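Local coordinates for choline dehydrogenase and related flavoproteins (Aspergillus oryzae, PDB 3Q9T), which catalyses the oxidation of formate as a flavoenzyme of the glucose-methanol-choline oxidoreductase family, using 8-formyl-FAD as its cofactor, at residues A[146-151]-A[188-193]; A[140-145]-A[196-201]; A[409-414]-A[483-488]. All blocks are in the same frame, centred on the assembly; numbering follows the deposited sequence.

Contact 1 (A[146-151]-A[188-193])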
# COMPACT_ATOMS: atom_id res chain seq x y z
N LEU A 146 20.14 38.82 11.30
CA LEU A 146 19.04 37.94 10.91
C LEU A 146 17.69 38.63 10.90
O LEU A 146 16.68 38.05 10.47
CB LEU A 146 18.98 36.72 11.84
CG LEU A 146 19.58 35.40 11.38
CD1 LEU A 146 20.53 35.53 10.20
CD2 LEU A 146 20.25 34.71 12.55
N GLU A 147 17.63 39.88 11.36
CA GLU A 147 16.33 40.54 11.34
C GLU A 147 15.89 40.91 9.93
O GLU A 147 14.72 41.22 9.68
CB GLU A 147 16.22 41.69 12.36
CG GLU A 147 17.05 42.92 12.09
CD GLU A 147 16.90 43.95 13.22
OE1 GLU A 147 15.94 44.76 13.16
OE2 GLU A 147 17.74 43.92 14.16
N LYS A 148 16.82 40.81 8.98
CA LYS A 148 16.50 41.05 7.57
C LYS A 148 15.59 39.97 6.97
O LYS A 148 15.13 40.11 5.83
CB LYS A 148 17.78 41.08 6.75
CG LYS A 148 18.41 39.71 6.59
CD LYS A 148 19.74 39.80 5.87
CE LYS A 148 20.64 38.64 6.27
NZ LYS A 148 22.09 38.96 6.13
N ILE A 149 15.35 38.88 7.71
CA ILE A 149 14.51 37.83 7.13
C ILE A 149 13.03 38.15 7.20
O ILE A 149 12.24 37.53 6.49
CB ILE A 149 14.83 36.40 7.65
CG1 ILE A 149 14.28 36.18 9.05
CG2 ILE A 149 16.31 36.13 7.60
CD1 ILE A 149 14.45 34.73 9.48
N GLY A 150 12.66 39.14 8.01
CA GLY A 150 11.30 39.65 8.04
C GLY A 150 11.12 41.03 7.40
O GLY A 150 11.71 42.01 7.84
N GLY A 151 10.30 41.10 6.36
CA GLY A 151 10.08 42.34 5.63
C GLY A 151 8.92 43.18 6.15
O GLY A 151 8.62 44.24 5.59
N ILE A 188 21.00 30.92 7.11
CA ILE A 188 20.67 30.07 5.96
C ILE A 188 19.65 30.79 5.06
O ILE A 188 18.82 30.16 4.39
CB ILE A 188 20.12 28.70 6.44
CG1 ILE A 188 18.87 28.89 7.31
CG2 ILE A 188 21.18 27.97 7.25
CD1 ILE A 188 18.11 27.62 7.57
N TYR A 189 19.72 32.12 5.02
CA TYR A 189 18.69 32.91 4.34
C TYR A 189 19.22 33.70 3.15
O TYR A 189 18.45 34.36 2.47
CB TYR A 189 17.95 33.80 5.35
CG TYR A 189 17.49 32.98 6.52
CD1 TYR A 189 16.31 32.25 6.45
CD2 TYR A 189 18.26 32.86 7.66
CE1 TYR A 189 15.89 31.45 7.50
CE2 TYR A 189 17.85 32.06 8.73
CZ TYR A 189 16.66 31.35 8.64
OH TYR A 189 16.24 30.55 9.68
N ASP A 190 20.52 33.59 2.89
CA ASP A 190 21.13 34.26 1.74
C ASP A 190 21.66 33.32 0.68
O ASP A 190 22.58 33.68 -0.07
CB ASP A 190 22.24 35.20 2.19
CG ASP A 190 21.71 36.42 2.88
OD1 ASP A 190 20.73 37.01 2.37
OD2 ASP A 190 22.25 36.78 3.95
N GLY A 191 21.11 32.11 0.61
CA GLY A 191 21.46 31.17 -0.44
C GLY A 191 22.42 30.07 -0.05
O GLY A 191 22.64 29.13 -0.83
N GLU A 192 23.00 30.18 1.14
CA GLU A 192 23.93 29.19 1.65
C GLU A 192 23.23 28.51 2.79
O GLU A 192 22.55 29.17 3.58
CB GLU A 192 25.19 29.86 2.21
CG GLU A 192 25.85 30.84 1.29
CD GLU A 192 27.02 30.24 0.56
OE1 GLU A 192 28.10 30.87 0.56
OE2 GLU A 192 26.86 29.13 -0.01
N MET A 193 23.42 27.20 2.91
CA MET A 193 22.75 26.49 4.00
C MET A 193 23.50 25.28 4.57
O MET A 193 22.91 24.46 5.26
CB MET A 193 21.32 26.10 3.58
CG MET A 193 21.22 25.44 2.20
SD MET A 193 19.50 25.40 1.59
CE MET A 193 18.68 24.64 2.99
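I149 lies against the phenol ring of Y189, and beside this apolar patch K148 reaches D190. The 3-10 turn of 146-149 thus presents apolar side chains and a charged one to the irregular loop 188-193.

The apolar part is largely the work of two branches of I149. Its CD1 sits over the centre of one face of the ring in a CH-pi contact, 4.1 Å from the centroid and 13° off the normal, while its CG2 presses on the root of the ring, 3.5 Å from Y189 CG. A first torsion of 76° puts I149 CG1 between its own backbone N and carbonyl carbon and turns CG2 beside N, so the forked isoleucine covers both the centre and the base of the ring. L146 CD1 adds an oblique touch on Y189 CD2 at 4.3 Å. On the opposite face of the ring I188 CG1 is offset toward the rim, so the flat tyrosine fills a slot between two isoleucines.

The polar part is a salt bridge of 3.1 Å from K148 NZ to D190 OD2. The lysine chain runs extended beyond CG, the length needed to span the gap, and OD2 accepts through its syn lone pair, on the side of the other oxygen. This carboxylate is shared: N187 ND2 also donates to OD2, and R130 forms a salt bridge with OD1 while its NH2 binds the carbonyl of Y189.

The side chain of Y189 is about 7 Å from that of T100, a FAD-binding residue, and about 11 Å from the cofactor itself. With cations on both oxygens and an amide besides, D190 should be strongly stabilised as the anion, an ion pair at the rim of a buried apolar contact.

Contact 2 (A[140-145]-A[196-201])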
# COMPACT_ATOMS: atom_id res chain seq x y z
N ARG A 140 16.58 37.85 22.34
CA ARG A 140 17.85 38.45 21.90
C ARG A 140 18.99 37.42 21.79
O ARG A 140 20.13 37.71 22.16
CB ARG A 140 18.22 39.59 22.86
CG ARG A 140 16.99 40.40 23.33
CD ARG A 140 17.34 41.76 23.96
NE ARG A 140 18.17 42.55 23.06
CZ ARG A 140 17.71 43.41 22.15
NH1 ARG A 140 16.41 43.63 22.01
NH2 ARG A 140 18.58 44.06 21.38
N LEU A 141 18.68 36.23 21.26
CA LEU A 141 19.63 35.13 21.22
C LEU A 141 20.43 35.05 19.91
O LEU A 141 21.47 34.38 19.85
CB LEU A 141 18.90 33.80 21.41
CG LEU A 141 18.17 33.58 22.72
CD1 LEU A 141 17.52 32.21 22.75
CD2 LEU A 141 19.17 33.73 23.86
N TYR A 142 19.96 35.72 18.87
CA TYR A 142 20.59 35.55 17.56
C TYR A 142 21.10 36.84 16.96
O TYR A 142 20.69 37.93 17.35
CB TYR A 142 19.65 34.77 16.61
CG TYR A 142 19.23 33.44 17.22
CD1 TYR A 142 20.05 32.31 17.12
CD2 TYR A 142 18.06 33.34 17.97
CE1 TYR A 142 19.69 31.10 17.71
CE2 TYR A 142 17.70 32.14 18.57
CZ TYR A 142 18.51 31.02 18.43
OH TYR A 142 18.14 29.85 19.04
N SER A 143 21.99 36.71 15.99
CA SER A 143 22.61 37.85 15.34
C SER A 143 21.57 38.85 14.86
O SER A 143 20.56 38.47 14.26
CB SER A 143 23.48 37.39 14.17
OG SER A 143 23.97 38.49 13.42
N PRO A 144 21.81 40.13 15.14
CA PRO A 144 20.86 41.15 14.68
C PRO A 144 20.80 41.22 13.16
O PRO A 144 19.83 41.74 12.62
CB PRO A 144 21.42 42.46 15.29
CG PRO A 144 22.83 42.16 15.69
CD PRO A 144 22.88 40.69 15.98
N GLU A 145 21.81 40.70 12.47
CA GLU A 145 21.77 40.62 11.01
C GLU A 145 20.52 39.86 10.55
O GLU A 145 19.90 40.21 9.55
CB GLU A 145 23.03 39.94 10.45
CG GLU A 145 24.34 40.69 10.70
CD GLU A 145 25.56 40.06 10.00
OE1 GLU A 145 25.45 39.64 8.83
OE2 GLU A 145 26.64 40.00 10.64
N LEU A 196 24.36 22.63 10.66
CA LEU A 196 23.31 22.53 11.65
C LEU A 196 22.90 23.92 12.11
O LEU A 196 23.76 24.73 12.49
CB LEU A 196 23.80 21.72 12.85
CG LEU A 196 22.74 21.43 13.91
CD1 LEU A 196 21.74 20.38 13.41
CD2 LEU A 196 23.41 21.00 15.20
N THR A 197 21.60 24.21 12.09
CA THR A 197 21.10 25.55 12.36
C THR A 197 19.97 25.56 13.40
O THR A 197 19.28 24.56 13.60
CB THR A 197 20.59 26.22 11.05
OG1 THR A 197 20.40 27.63 11.26
CG2 THR A 197 19.29 25.59 10.58
N HIS A 198 19.79 26.70 14.06
CA HIS A 198 18.61 26.92 14.88
C HIS A 198 17.50 27.46 13.97
O HIS A 198 17.55 28.62 13.53
CB HIS A 198 18.89 27.91 16.01
CG HIS A 198 19.69 27.34 17.14
ND1 HIS A 198 21.07 27.39 17.18
CD2 HIS A 198 19.30 26.73 18.28
CE1 HIS A 198 21.49 26.82 18.30
NE2 HIS A 198 20.44 26.40 18.98
N CYS A 199 16.51 26.62 13.68
CA CYS A 199 15.49 26.96 12.68
C CYS A 199 14.53 28.03 13.15
O CYS A 199 14.26 28.18 14.35
CB CYS A 199 14.68 25.71 12.27
SG CYS A 199 13.82 24.88 13.59
N CYS A 200 14.00 28.78 12.19
CA CYS A 200 12.90 29.69 12.45
C CYS A 200 11.57 29.03 12.15
O CYS A 200 11.52 28.01 11.48
CB CYS A 200 13.03 30.98 11.64
SG CYS A 200 14.46 31.95 12.11
N ASP A 201 10.49 29.62 12.63
CA ASP A 201 9.21 28.97 12.59
C ASP A 201 8.09 29.96 12.40
O ASP A 201 8.20 31.12 12.80
CB ASP A 201 8.99 28.22 13.89
CG ASP A 201 9.80 26.96 13.96
OD1 ASP A 201 10.84 26.95 14.65
OD2 ASP A 201 9.39 25.98 13.30
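Y142 and H198 meet because each holds CG anti to its own carbonyl carbon, beside the backbone N, with chi1 of -55° and -76°, which carries the phenol out of its loop and the imidazole off its strand into the same spot. The loop turns just after the tyrosine in an ST turn, S143 OG accepting from E145 N at 3.2 Å, where the 3-10 segment begins; serine suits the place because its short side chain can set OG close to the amide two residues on. H198 belongs to strand 195-204 of the large mixed sheet.

The two side chains cross at about a right angle, yet their rings make neither a stack nor an edge-to-face pair: the centroids are 5.5 Å apart and the planes are inclined at 53°. The hydroxyl and the CE1 flank of the phenol do the touching. Y142 CE1 rests 3.7 Å from H198 CB, and the contact is van der Waals in kind. Tyrosine is long enough to bridge from loop to sheet.

Beyond the pair, Y142 also stacks on the ring of H159, on neighbouring strand 155-159, so it covers two histidines at once. The imidazole finds its polar partner in E186 OE2, which hydrogen-bonds to ND1 and probably fixes the ring's rotation. Across the contact, the closest approach is Y142 OH to H198 CD2, 3.4 Å.

Contact 3 (A[409-414]-A[483-488])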
# COMPACT_ATOMS: atom_id res chain seq x y z
N PRO A 409 2.99 1.67 16.26
CA PRO A 409 2.22 2.26 17.35
C PRO A 409 3.06 3.28 18.13
O PRO A 409 4.30 3.32 18.02
CB PRO A 409 1.85 1.06 18.23
CG PRO A 409 2.79 -0.03 17.85
CD PRO A 409 3.23 0.23 16.43
N THR A 410 2.38 4.11 18.89
CA THR A 410 3.06 5.03 19.77
C THR A 410 3.58 4.26 20.97
O THR A 410 2.81 3.56 21.64
CB THR A 410 2.12 6.13 20.25
OG1 THR A 410 1.62 6.86 19.12
CG2 THR A 410 2.85 7.07 21.20
N PRO A 411 4.89 4.38 21.26
CA PRO A 411 5.40 3.64 22.42
C PRO A 411 4.69 4.09 23.69
O PRO A 411 4.31 5.26 23.81
CB PRO A 411 6.89 4.02 22.46
CG PRO A 411 7.21 4.53 21.09
CD PRO A 411 5.93 5.17 20.58
N LYS A 412 4.52 3.17 24.63
CA LYS A 412 3.80 3.43 25.87
C LYS A 412 4.66 4.13 26.93
O LYS A 412 4.12 4.84 27.79
CB LYS A 412 3.24 2.12 26.43
CG LYS A 412 2.22 1.45 25.51
CD LYS A 412 1.89 0.04 25.98
CE LYS A 412 0.82 -0.59 25.10
NZ LYS A 412 -0.43 0.22 25.10
N THR A 413 5.98 3.93 26.86
CA THR A 413 6.93 4.48 27.82
C THR A 413 8.15 5.10 27.14
O THR A 413 8.39 4.88 25.95
CB THR A 413 7.50 3.37 28.71
OG1 THR A 413 8.40 2.57 27.93
CG2 THR A 413 6.39 2.48 29.28
N GLY A 414 8.95 5.83 27.91
CA GLY A 414 10.22 6.33 27.42
C GLY A 414 10.14 7.64 26.65
O GLY A 414 9.10 7.99 26.10
N SER A 483 17.77 2.97 22.69
CA SER A 483 17.42 1.92 21.73
C SER A 483 16.74 2.45 20.46
O SER A 483 16.37 3.62 20.39
CB SER A 483 16.56 0.83 22.40
OG SER A 483 15.31 1.35 22.80
N GLU A 484 16.64 1.58 19.45
CA GLU A 484 15.99 1.90 18.18
C GLU A 484 14.55 1.43 18.27
O GLU A 484 14.27 0.36 18.79
CB GLU A 484 16.65 1.16 17.01
CG GLU A 484 18.13 1.47 16.78
CD GLU A 484 18.67 0.81 15.50
OE1 GLU A 484 18.12 1.08 14.40
OE2 GLU A 484 19.63 0.01 15.59
N TYR A 485 13.62 2.24 17.77
CA TYR A 485 12.23 1.84 17.75
C TYR A 485 11.79 1.82 16.30
O TYR A 485 12.12 2.73 15.55
CB TYR A 485 11.39 2.83 18.55
CG TYR A 485 9.93 2.48 18.57
CD1 TYR A 485 9.43 1.55 19.46
CD2 TYR A 485 9.05 3.09 17.68
CE1 TYR A 485 8.09 1.23 19.47
CE2 TYR A 485 7.71 2.78 17.68
CZ TYR A 485 7.23 1.85 18.58
OH TYR A 485 5.89 1.54 18.56
N PRO A 486 11.04 0.79 15.89
CA PRO A 486 10.58 -0.35 16.68
C PRO A 486 11.47 -1.59 16.57
O PRO A 486 11.18 -2.59 17.22
CB PRO A 486 9.23 -0.67 16.06
CG PRO A 486 9.45 -0.37 14.60
CD PRO A 486 10.40 0.82 14.56
N TRP A 487 12.50 -1.53 15.74
CA TRP A 487 13.50 -2.59 15.65
C TRP A 487 14.71 -1.94 15.04
O TRP A 487 14.70 -0.73 14.82
CB TRP A 487 13.02 -3.77 14.79
CG TRP A 487 12.42 -3.33 13.49
CD1 TRP A 487 13.08 -2.81 12.42
CD2 TRP A 487 11.04 -3.38 13.13
NE1 TRP A 487 12.19 -2.52 11.42
CE2 TRP A 487 10.93 -2.87 11.83
CE3 TRP A 487 9.88 -3.81 13.79
CZ2 TRP A 487 9.70 -2.77 11.16
CZ3 TRP A 487 8.67 -3.71 13.12
CH2 TRP A 487 8.59 -3.19 11.82
N GLU A 488 15.75 -2.72 14.76
CA GLU A 488 17.02 -2.17 14.32
C GLU A 488 17.00 -1.82 12.84
O GLU A 488 16.51 -2.60 12.02
CB GLU A 488 18.16 -3.17 14.56
CG GLU A 488 18.33 -3.60 16.00
CD GLU A 488 18.95 -5.00 16.10
OE1 GLU A 488 20.20 -5.10 16.06
OE2 GLU A 488 18.17 -5.98 16.20
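The CA atoms of P411 and Y485 are the nearest pair across the two segments, 8.5 Å apart, with the irregular loop 409-414 passing strand 481-485 beside Y485. A tyrosine suits such a gap, being long enough to cross it and polar at its far end. Its CG stands anti to the backbone N (chi1 180°), sending the ring across to the loop.

P411 CG lies over the centre of one face in a CH-pi contact, 3.7 Å from the centroid of the Y485 ring and 13° off its normal; proline is apt here, since its stiff, compact ring can set CG close against the aromatic face. P409 O lies at the edge of the Y485 ring, near its plane, and accepts from the hydroxyl, although the modelled length is too short to be trusted. P409 CG also touches Y485 OH at 3.5 Å.

The border of the second subunit is close by, where P409 packs on W487 of that other copy. Within its own chain, Y485 has P486 CB over the centre of its opposite face, the aromatic-proline packing characteristic of a cis peptide bond that follows an aromatic residue.

How the contacts relate
Contacts 1 and 2 are neighbours, their centres 10 Å apart, and along the chain 146-151/188-193 is nested inside the loop closed by 140-145/196-201. Both join the connection between strands 133-136 and 155-159 to strand 195-204 or the loop leading into it, and they touch directly: Y189 OH meets C200 SG at 3.3 Å. Together they hold this connection against the large mixed sheet's strand 195-204 and the loop before it, on the cofactor-proximal part of the fold. Contact 3 comes later in sequence, its centre 37 Å from contact 1 and 32 Å from contact 2. It reaches the same sheet as contact 2 through strand 481-485, but near the subunit border, so the sheet spans from flavin neighbourhood to dimer interface.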